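Local structure of GrpB family protein (Enterococcus faecalis, 2NRK) at residues Pro46-Lys51 against Thr132-Leu137; Arg121-Glu126 against Leu168-Glu173; Ala23-Gln28 against Glu74-Glu79. The protein is of unknown function but belongs to the GrpB family, which is grouped with the nucleotidyltransferases and may share their fold. One frame throughout, in Å; residues are numbered along the deposited sequence. Where two conformers were deposited one is given.

Contact 1 of 3, residues Pro46-Lys51 against Thr132-Leu137; sequences PNLAAK and TTYGTL
The Tyr134 ring is met obliquely by Leu48, whose CD2 lies 3.9 Å from Tyr134 CD2. The same ring makes a cation-pi contact with Lys138 and lies near that of Phe159, the two planes about 25° apart, and its hydroxyl is hydrogen-bonded to Lys156. Tyr134 CG stands anti to the backbone N (chi1 -175°), and Leu48 has the same first torsion (chi1 176°), which carries its branch to the helix; Leu48 CD2 then sits beside the ring and Leu48 CD1 against the helix backbone, 3.7 Å from Gly135 N. Gly135 brings no side chain to the interface, and the loop comes close: Ala49 CA is 5.0 Å from Gly135 CA, with Ala49 CB 4.3 Å from Gly135 CA. The loop joins strand 34-40 to strand 54-60, the first two strands of a mixed sheet consistent with the nucleotidyltransferase clan, and helix 128-142, in the all-helical part of the chain from residue 111 on, packs on this loop. Ser42, earlier in the same loop, touches both Leu48 and Tyr134. Polar links flank the buried apolar patch. A water donates to Asn47 O, 2.9 Å from the water oxygen, and weakly to Thr132 OG1. Further along the loop, the carbonyl of Ala49 is hydrogen-bonded to the ammonium group of Lys138.

Contact 2 of 3, residues Arg121-Glu126 against Leu168-Glu173; sequences RNYLRE and LKKYWE
Tyr123 and Lys170 cross at about a right angle, the tyrosine ring resting obliquely on the start of the lysine chain, with Tyr123 CD1 3.8 Å from Lys170 CB and 4.0 Å from Lys170 CG. Beside them Asn122 ND2 lies at the edge of the Tyr171 ring, near its plane, 4.2 Å from Tyr171 CE1. Bends at chi2 and chi3 (63° and 56°) turn the Lys170 ammonium away from helix 111-126 to a salt bridge in which Lys170 NZ meets Glu173 OE2 at 2.9 Å, from above the carboxylate plane. The Asn122 amide is steadied from its other end. Arg121 grips Asn122 OD1 side-on with NE (2.9 Å) and NH2 (3.0 Å), and the oxygen lies in the guanidinium plane. Arg121 NH1 in turn is bound by Glu38 and the carbonyl of His39. The Tyr123 hydroxyl bonds to Glu166, one helical turn before Lys170, while the Tyr171 hydroxyl bonds to that of Tyr171 of the second subunit. This is helix-helix packing between 111-126 and the C-terminal helix 157-171, at the surface of the chain, where the end of helix 157-171 also meets the second subunit.

Contact 3 of 3, residues Ala23-Gln28 against Glu74-Glu79; sequences AQALKQ and ERIGYE
Ala25 directs its methyl from helix 14-30 at Ile76, and the two side chains come together lightly, Ala25 CB standing 4.5 Å from Ile76 CD1. The next residue, Leu26, does not point straight at the other segment, but its end comes nearer: with CG anti to the carbonyl carbon (chi1 -65°), Leu26 CD2 comes to 4.0 Å from Tyr78 CE2 and 4.1 Å from Tyr78 OH. The two side chains cross at about a right angle, and the methyl meets the ring obliquely near its phenolic end. Leu26 also rests on Val103 of strand 101-107, which Tyr78 touches as well.

Opposite these two helix residues, Ile76 and Tyr78 reach across as a pair. Ile76 CD1 lies in the plane of the Tyr78 ring, at its edge, so the methyl that touches Ala25 also borders the tyrosine. Ile76 also touches Glu22 and Ile29 of the same helix. The ring of Tyr78 is bordered by His101 and Val103 of one strand and by Leu92 and Lys94 of another, and its hydroxyl is hydrogen-bonded to Glu22, giving this buried side chain a polar tie to helix 14-30 alongside the apolar one.

Between the pair, Gly77 takes a positive phi (105°), which ends the helix. Gly77 N bonds to Glu74 O at 2.9 Å, and Tyr78 N bonds to the carbonyl of the residue just before Glu74. Ile76 O accepts a hydrogen bond from Lys94. Gly77 is thus the C-prime residue of a Schellman motif that closes helix 70-75 and leads directly into edge strand 79-80, with helix 14-30 packed against the turn.

Contacts 1 and 2 are neighbours, their centres about 17 Å apart, and they touch: Leu124, on the helix of contact 2, packs on both Leu48 and Tyr134 of contact 1, and Arg125 on Pro46. Contact 3 lies on the other side of the chain's centre, about 28 Å from contact 1 and about 29 Å from contact 2, centre to centre. Along the sequence the segments of contact 1 alternate with those of contacts 2 and 3, while contact 3 closes before contact 2 opens. Contacts 1 and 2 tie the helices after residue 111 to each other and to the loop between strands 34-40 and 54-60; contact 3 holds helix 14-30 to the turn before strand 79-80. Contact 2 alone touches the second subunit.

Contact 1 of 3, residues Pro46-Lys51 against Thr132-Leu137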
loop_
_atom_site.group_PDB
_atom_site.type_symbol
_atom_site.label_atom_id
_atom_site.label_comp_id
_atom_site.label_asym_id
_atom_site.label_seq_id
_atom_site.Cartn_x
_atom_site.Cartn_y
_atom_site.Cartn_z
ATOM N N PRO A 46 -9.914 -9.635 16.399
ATOM C CA PRO A 46 -10.826 -10.158 17.395
ATOM C C PRO A 46 -10.997 -11.684 17.367
ATOM O O PRO A 46 -11.117 -12.299 16.294
ATOM C CB PRO A 46 -12.156 -9.448 17.066
ATOM C CG PRO A 46 -11.674 -8.083 16.528
ATOM C CD PRO A 46 -10.461 -8.466 15.679
ATOM N N ASN A 47 -10.953 -12.257 18.567
ATOM C CA ASN A 47 -11.135 -13.695 18.821
ATOM C C ASN A 47 -9.945 -14.588 18.424
ATOM O O ASN A 47 -10.031 -15.820 18.489
ATOM C CB ASN A 47 -12.474 -14.194 18.260
ATOM C CG ASN A 47 -13.643 -13.334 18.706
ATOM O OD1 ASN A 47 -13.736 -12.936 19.872
ATOM N ND2 ASN A 47 -14.545 -13.041 17.781
ATOM N N LEU A 48 -8.824 -13.972 18.075
ATOM C CA LEU A 48 -7.620 -14.749 17.775
ATOM C C LEU A 48 -6.807 -14.955 19.053
ATOM O O LEU A 48 -6.489 -14.000 19.751
ATOM C CB LEU A 48 -6.758 -14.031 16.715
ATOM C CG LEU A 48 -5.418 -14.672 16.351
ATOM C CD1 LEU A 48 -5.552 -16.144 15.899
ATOM C CD2 LEU A 48 -4.762 -13.790 15.248
ATOM N N ALA A 49 -6.463 -16.213 19.347
ATOM C CA ALA A 49 -5.547 -16.512 20.443
ATOM C C ALA A 49 -4.172 -15.898 20.148
ATOM O O ALA A 49 -3.716 -15.889 18.995
ATOM C CB ALA A 49 -5.422 -18.023 20.643
ATOM N N ALA A 50 -3.493 -15.398 21.175
ATOM C CA ALA A 50 -2.244 -14.659 20.940
ATOM C C ALA A 50 -1.417 -14.508 22.201
ATOM O O ALA A 50 -1.946 -14.542 23.290
ATOM C CB ALA A 50 -2.558 -13.252 20.421
ATOM N N LYS A 51 -0.126 -14.275 22.029
ATOM C CA LYS A 51 0.685 -13.769 23.130
ATOM C C LYS A 51 0.147 -12.380 23.476
ATOM O O LYS A 51 -0.168 -11.600 22.565
ATOM C CB LYS A 51 2.127 -13.634 22.701
ATOM C CG LYS A 51 2.772 -14.998 22.536
ATOM C CD LYS A 51 3.958 -14.939 21.621
ATOM C CE LYS A 51 5.164 -14.281 22.244
ATOM N NZ LYS A 51 6.370 -15.177 22.017
ATOM N N THR A 132 -8.488 -19.121 13.036
ATOM C CA THR A 132 -8.582 -20.286 13.919
ATOM C C THR A 132 -7.429 -21.260 13.673
ATOM O O THR A 132 -6.849 -21.781 14.626
ATOM C CB THR A 132 -9.949 -20.951 13.778
ATOM O OG1 THR A 132 -10.941 -20.007 14.203
ATOM C CG2 THR A 132 -10.025 -22.224 14.633
ATOM N N THR A 133 -7.059 -21.450 12.406
ATOM C CA THR A 133 -5.927 -22.312 12.049
ATOM C C THR A 133 -4.659 -21.768 12.688
ATOM O O THR A 133 -3.881 -22.533 13.271
ATOM C CB THR A 133 -5.780 -22.432 10.501
ATOM O OG1 THR A 133 -6.932 -23.114 10.018
ATOM C CG2 THR A 133 -4.552 -23.262 10.111
ATOM N N TYR A 134 -4.491 -20.448 12.598
ATOM C CA TYR A 134 -3.314 -19.759 13.114
ATOM C C TYR A 134 -3.266 -19.857 14.639
ATOM O O TYR A 134 -2.229 -20.215 15.209
ATOM C CB TYR A 134 -3.387 -18.309 12.692
ATOM C CG TYR A 134 -2.188 -17.487 13.044
ATOM C CD1 TYR A 134 -0.923 -18.046 13.097
ATOM C CD2 TYR A 134 -2.329 -16.113 13.216
ATOM C CE1 TYR A 134 0.200 -17.249 13.389
ATOM C CE2 TYR A 134 -1.234 -15.309 13.508
ATOM C CZ TYR A 134 0.021 -15.898 13.569
ATOM O OH TYR A 134 1.077 -15.070 13.843
ATOM N N GLY A 135 -4.401 -19.599 15.296
ATOM C CA GLY A 135 -4.439 -19.709 16.761
ATOM C C GLY A 135 -4.141 -21.111 17.258
ATOM O O GLY A 135 -3.416 -21.296 18.259
ATOM N N THR A 136 -4.676 -22.114 16.550
ATOM C CA THR A 136 -4.469 -23.512 16.891
ATOM C C THR A 136 -2.986 -23.861 16.752
ATOM O O THR A 136 -2.430 -24.536 17.604
ATOM C CB THR A 136 -5.372 -24.436 16.034
ATOM O OG1 THR A 136 -6.734 -24.205 16.415
ATOM C CG2 THR A 136 -5.049 -25.920 16.265
ATOM N N LEU A 137 -2.361 -23.388 15.684
ATOM C CA LEU A 137 -0.942 -23.615 15.478
ATOM C C LEU A 137 -0.126 -23.005 16.613
ATOM O O LEU A 137 0.778 -23.642 17.140
ATOM C CB LEU A 137 -0.491 -23.056 14.131
ATOM C CG LEU A 137 1.009 -23.023 13.858
ATOM C CD1 LEU A 137 1.576 -24.456 13.916
ATOM C CD2 LEU A 137 1.216 -22.413 12.514
HETATM O O HOH W 1 -9.759 -17.766 16.320
#

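Contact 2 of 3, residues Arg121-Glu126 against Leu168-Glu173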
loop_
_atom_site.group_PDB
_atom_site.type_symbol
_atom_site.label_atom_id
_atom_site.label_comp_id
_atom_site.label_asym_id
_atom_site.label_seq_id
_atom_site.Cartn_x
_atom_site.Cartn_y
_atom_site.Cartn_z
ATOM N N ARG A 121 -3.338 -8.282 8.920
ATOM C CA ARG A 121 -4.401 -8.058 9.898
ATOM C C ARG A 121 -5.784 -8.099 9.256
ATOM O O ARG A 121 -6.688 -8.833 9.727
ATOM C CB ARG A 121 -4.213 -6.694 10.582
ATOM C CG ARG A 121 -5.361 -6.391 11.565
ATOM C CD ARG A 121 -5.306 -4.906 11.905
ATOM N NE ARG A 121 -5.797 -4.101 10.776
ATOM C CZ ARG A 121 -5.785 -2.767 10.761
ATOM N NH1 ARG A 121 -5.321 -2.072 11.819
ATOM N NH2 ARG A 121 -6.235 -2.116 9.693
ATOM N N ASN A 122 -5.955 -7.330 8.182
ATOM C CA ASN A 122 -7.293 -7.211 7.567
ATOM C C ASN A 122 -7.774 -8.575 7.092
ATOM O O ASN A 122 -8.948 -8.930 7.252
ATOM C CB ASN A 122 -7.253 -6.196 6.440
ATOM C CG ASN A 122 -7.029 -4.785 6.920
ATOM O OD1 ASN A 122 -7.012 -4.501 8.130
ATOM N ND2 ASN A 122 -6.861 -3.855 5.958
ATOM N N TYR A 123 -6.863 -9.340 6.508
ATOM C CA TYR A 123 -7.186 -10.662 5.974
ATOM C C TYR A 123 -7.607 -11.621 7.103
ATOM O O TYR A 123 -8.578 -12.359 6.966
ATOM C CB TYR A 123 -5.953 -11.196 5.245
ATOM C CG TYR A 123 -6.153 -12.488 4.497
ATOM C CD1 TYR A 123 -7.025 -12.561 3.393
ATOM C CD2 TYR A 123 -5.452 -13.641 4.873
ATOM C CE1 TYR A 123 -7.208 -13.780 2.685
ATOM C CE2 TYR A 123 -5.588 -14.856 4.142
ATOM C CZ TYR A 123 -6.484 -14.905 3.052
ATOM O OH TYR A 123 -6.641 -16.070 2.327
ATOM N N LEU A 124 -6.875 -11.626 8.225
ATOM C CA LEU A 124 -7.276 -12.508 9.341
ATOM C C LEU A 124 -8.648 -12.081 9.903
ATOM O O LEU A 124 -9.460 -12.947 10.237
ATOM C CB LEU A 124 -6.250 -12.492 10.462
ATOM C CG LEU A 124 -4.957 -13.195 10.071
ATOM C CD1 LEU A 124 -3.959 -13.107 11.242
ATOM C CD2 LEU A 124 -5.199 -14.675 9.693
ATOM N N ARG A 125 -8.886 -10.768 9.994
ATOM C CA ARG A 125 -10.170 -10.264 10.476
ATOM C C ARG A 125 -11.316 -10.736 9.602
ATOM O O ARG A 125 -12.412 -10.960 10.123
ATOM C CB ARG A 125 -10.174 -8.732 10.487
ATOM C CG ARG A 125 -9.337 -8.139 11.629
ATOM C CD ARG A 125 -9.301 -6.619 11.518
ATOM N NE ARG A 125 -8.727 -6.002 12.721
ATOM C CZ ARG A 125 -8.660 -4.686 12.949
ATOM N NH1 ARG A 125 -9.076 -3.813 12.017
ATOM N NH2 ARG A 125 -8.156 -4.226 14.105
ATOM N N GLU A 126 -11.073 -10.874 8.295
ATOM C CA GLU A 126 -12.137 -11.289 7.337
ATOM C C GLU A 126 -12.252 -12.802 7.114
ATOM O O GLU A 126 -13.173 -13.285 6.419
ATOM C CB GLU A 126 -11.927 -10.610 5.975
ATOM C CG GLU A 126 -11.878 -9.098 5.997
ATOM C CD GLU A 126 -13.195 -8.424 6.354
ATOM O OE1 GLU A 126 -14.274 -9.075 6.311
ATOM O OE2 GLU A 126 -13.143 -7.212 6.670
ATOM N N LEU A 168 -1.994 -9.963 0.991
ATOM C CA LEU A 168 -1.625 -8.815 0.140
ATOM C C LEU A 168 -2.373 -8.908 -1.201
ATOM O O LEU A 168 -2.800 -7.880 -1.735
ATOM C CB LEU A 168 -0.115 -8.745 -0.068
ATOM C CG LEU A 168 0.414 -7.440 -0.702
ATOM C CD1 LEU A 168 -0.094 -6.187 0.095
ATOM C CD2 LEU A 168 1.947 -7.500 -0.805
ATOM N N LYS A 169 -2.539 -10.123 -1.727
ATOM C CA LYS A 169 -3.362 -10.315 -2.932
ATOM C C LYS A 169 -4.781 -9.802 -2.667
ATOM O O LYS A 169 -5.344 -9.062 -3.472
ATOM C CB LYS A 169 -3.396 -11.790 -3.361
ATOM C CG LYS A 169 -2.054 -12.266 -3.903
ATOM C CD LYS A 169 -2.073 -13.772 -4.189
ATOM C CE LYS A 169 -0.746 -14.240 -4.783
ATOM N NZ LYS A 169 -0.851 -15.704 -5.067
ATOM N N LYS A 170 -5.343 -10.191 -1.523
ATOM C CA LYS A 170 -6.730 -9.837 -1.186
ATOM C C LYS A 170 -6.905 -8.332 -0.979
ATOM O O LYS A 170 -7.993 -7.768 -1.270
ATOM C CB LYS A 170 -7.178 -10.614 0.082
ATOM C CG LYS A 170 -8.674 -10.418 0.438
ATOM C CD LYS A 170 -9.655 -10.961 -0.650
ATOM C CE LYS A 170 -9.454 -12.436 -0.988
ATOM N NZ LYS A 170 -10.329 -12.981 -2.122
ATOM N N TYR A 171 -5.855 -7.697 -0.476
ATOM C CA TYR A 171 -5.858 -6.262 -0.140
ATOM C C TYR A 171 -6.361 -5.418 -1.334
ATOM O O TYR A 171 -7.034 -4.415 -1.143
ATOM C CB TYR A 171 -4.449 -5.795 0.273
ATOM C CG TYR A 171 -4.427 -4.361 0.751
ATOM C CD1 TYR A 171 -4.807 -4.027 2.073
ATOM C CD2 TYR A 171 -4.068 -3.319 -0.119
ATOM C CE1 TYR A 171 -4.796 -2.671 2.486
ATOM C CE2 TYR A 171 -4.049 -1.975 0.299
ATOM C CZ TYR A 171 -4.422 -1.649 1.590
ATOM O OH TYR A 171 -4.414 -0.303 1.937
ATOM N N TRP A 172 -6.003 -5.826 -2.568
ATOM C CA TRP A 172 -6.303 -5.025 -3.779
ATOM C C TRP A 172 -7.683 -5.299 -4.362
ATOM O O TRP A 172 -8.156 -4.553 -5.213
ATOM C CB TRP A 172 -5.255 -5.311 -4.879
ATOM C CG TRP A 172 -3.895 -5.067 -4.424
ATOM C CD1 TRP A 172 -2.878 -5.979 -4.347
ATOM C CD2 TRP A 172 -3.362 -3.827 -3.922
ATOM N NE1 TRP A 172 -1.754 -5.388 -3.869
ATOM C CE2 TRP A 172 -2.012 -4.066 -3.578
ATOM C CE3 TRP A 172 -3.897 -2.535 -3.728
ATOM C CZ2 TRP A 172 -1.179 -3.074 -3.038
ATOM C CZ3 TRP A 172 -3.056 -1.532 -3.188
ATOM C CH2 TRP A 172 -1.715 -1.799 -2.858
ATOM N N GLU A 173 -8.322 -6.386 -3.917
ATOM C CA GLU A 173 -9.537 -6.847 -4.589
ATOM C C GLU A 173 -10.723 -5.949 -4.306
ATOM O O GLU A 173 -11.656 -5.875 -5.126
ATOM C CB GLU A 173 -9.859 -8.300 -4.223
ATOM C CG GLU A 173 -8.876 -9.289 -4.844
ATOM C CD GLU A 173 -9.355 -10.734 -4.736
ATOM O OE1 GLU A 173 -10.347 -11.081 -5.400
ATOM O OE2 GLU A 173 -8.727 -11.524 -4.004
ATOM O OXT GLU A 173 -10.753 -5.274 -3.281
#

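Contact 3 of 3, residues Ala23-Gln28 against Glu74-Glu79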
loop_
_atom_site.group_PDB
_atom_site.type_symbol
_atom_site.label_atom_id
_atom_site.label_comp_id
_atom_site.label_asym_id
_atom_site.label_seq_id
_atom_site.Cartn_x
_atom_site.Cartn_y
_atom_site.Cartn_z
ATOM N N ALA A 23 -1.666 4.038 22.419
ATOM C CA ALA A 23 -1.586 4.779 21.163
ATOM C C ALA A 23 -1.632 6.301 21.454
ATOM O O ALA A 23 -0.902 7.088 20.840
ATOM C CB ALA A 23 -2.700 4.372 20.184
ATOM N N GLN A 24 -2.466 6.713 22.405
ATOM C CA GLN A 24 -2.577 8.125 22.776
ATOM C C GLN A 24 -1.239 8.615 23.357
ATOM O O GLN A 24 -0.757 9.709 23.031
ATOM C CB GLN A 24 -3.705 8.298 23.803
ATOM C CG GLN A 24 -4.422 9.654 23.792
ATOM C CD GLN A 24 -5.550 9.711 24.815
ATOM O OE1 GLN A 24 -5.379 9.294 25.961
ATOM N NE2 GLN A 24 -6.711 10.215 24.402
ATOM N N ALA A 25 -0.653 7.797 24.227
ATOM C CA ALA A 25 0.633 8.124 24.852
ATOM C C ALA A 25 1.696 8.328 23.772
ATOM O O ALA A 25 2.465 9.304 23.829
ATOM C CB ALA A 25 1.044 7.031 25.844
ATOM N N LEU A 26 1.743 7.421 22.787
ATOM C CA LEU A 26 2.686 7.529 21.671
ATOM C C LEU A 26 2.480 8.800 20.841
ATOM O O LEU A 26 3.447 9.503 20.512
ATOM C CB LEU A 26 2.616 6.287 20.765
ATOM C CG LEU A 26 3.058 5.004 21.474
ATOM C CD1 LEU A 26 2.724 3.803 20.560
ATOM C CD2 LEU A 26 4.545 5.059 21.774
ATOM N N LYS A 27 1.222 9.112 20.529
ATOM C CA LYS A 27 0.914 10.330 19.779
ATOM C C LYS A 27 1.341 11.594 20.516
ATOM O O LYS A 27 1.736 12.576 19.879
ATOM C CB LYS A 27 -0.574 10.397 19.487
ATOM C CG LYS A 27 -1.027 9.403 18.443
ATOM C CD LYS A 27 -2.551 9.318 18.374
ATOM C CE LYS A 27 -2.987 8.042 17.660
ATOM N NZ LYS A 27 -4.479 8.023 17.464
ATOM N N GLN A 28 1.270 11.585 21.850
ATOM C CA GLN A 28 1.647 12.779 22.617
ATOM C C GLN A 28 3.118 13.080 22.373
ATOM O O GLN A 28 3.524 14.239 22.350
ATOM C CB GLN A 28 1.412 12.623 24.130
ATOM C CG GLN A 28 -0.054 12.640 24.563
ATOM C CD GLN A 28 -0.206 12.693 26.092
ATOM O OE1 GLN A 28 -0.992 13.505 26.634
ATOM N NE2 GLN A 28 0.534 11.836 26.791
ATOM N N GLU A 74 12.113 6.260 26.127
ATOM C CA GLU A 74 12.707 5.591 27.296
ATOM C C GLU A 74 11.991 6.016 28.582
ATOM O O GLU A 74 11.805 5.203 29.487
ATOM C CB GLU A 74 14.213 5.866 27.387
ATOM C CG GLU A 74 14.999 5.246 26.216
ATOM C CD GLU A 74 16.512 5.402 26.366
ATOM O OE1 GLU A 74 16.943 6.068 27.326
ATOM O OE2 GLU A 74 17.241 4.836 25.520
ATOM N N ARG A 75 11.619 7.292 28.655
ATOM C CA ARG A 75 10.973 7.851 29.851
ATOM C C ARG A 75 9.653 7.123 30.146
ATOM O O ARG A 75 9.302 6.935 31.327
ATOM C CB ARG A 75 10.718 9.350 29.682
ATOM C CG ARG A 75 10.291 10.046 30.971
ATOM C CD ARG A 75 9.823 11.471 30.691
ATOM N NE ARG A 75 8.516 11.468 30.043
ATOM C CZ ARG A 75 7.369 11.232 30.685
ATOM N NH1 ARG A 75 6.232 11.243 30.021
ATOM N NH2 ARG A 75 7.360 10.996 32.001
ATOM N N ILE A 76 8.938 6.702 29.100
ATOM C CA ILE A 76 7.697 5.931 29.301
ATOM C C ILE A 76 7.908 4.405 29.222
ATOM O O ILE A 76 6.961 3.625 29.019
ATOM C CB ILE A 76 6.523 6.449 28.421
ATOM C CG1 ILE A 76 6.796 6.246 26.930
ATOM C CG2 ILE A 76 6.259 7.938 28.736
ATOM C CD1 ILE A 76 5.481 6.308 26.039
ATOM N N GLY A 77 9.166 3.986 29.333
ATOM C CA GLY A 77 9.464 2.583 29.573
ATOM C C GLY A 77 9.998 1.772 28.416
ATOM O O GLY A 77 10.220 0.587 28.577
ATOM N N TYR A 78 10.145 2.388 27.252
ATOM C CA TYR A 78 10.645 1.678 26.078
ATOM C C TYR A 78 12.156 1.526 26.034
ATOM O O TYR A 78 12.908 2.427 26.455
ATOM C CB TYR A 78 10.179 2.372 24.786
ATOM C CG TYR A 78 8.706 2.173 24.523
ATOM C CD1 TYR A 78 8.230 0.943 24.026
ATOM C CD2 TYR A 78 7.792 3.184 24.815
ATOM C CE1 TYR A 78 6.861 0.746 23.782
ATOM C CE2 TYR A 78 6.417 2.985 24.594
ATOM C CZ TYR A 78 5.985 1.766 24.059
ATOM O OH TYR A 78 4.627 1.523 23.848
ATOM N N GLU A 79 12.594 0.371 25.528
ATOM C CA GLU A 79 13.907 0.238 24.959
ATOM C C GLU A 79 13.817 0.674 23.497
ATOM O O GLU A 79 12.971 0.179 22.732
ATOM C CB GLU A 79 14.363 -1.232 24.970
ATOM C CG GLU A 79 14.844 -1.814 26.232
ATOM C CD GLU A 79 15.399 -3.225 25.937
ATOM O OE1 GLU A 79 14.585 -4.170 25.859
ATOM O OE2 GLU A 79 16.617 -3.353 25.728
#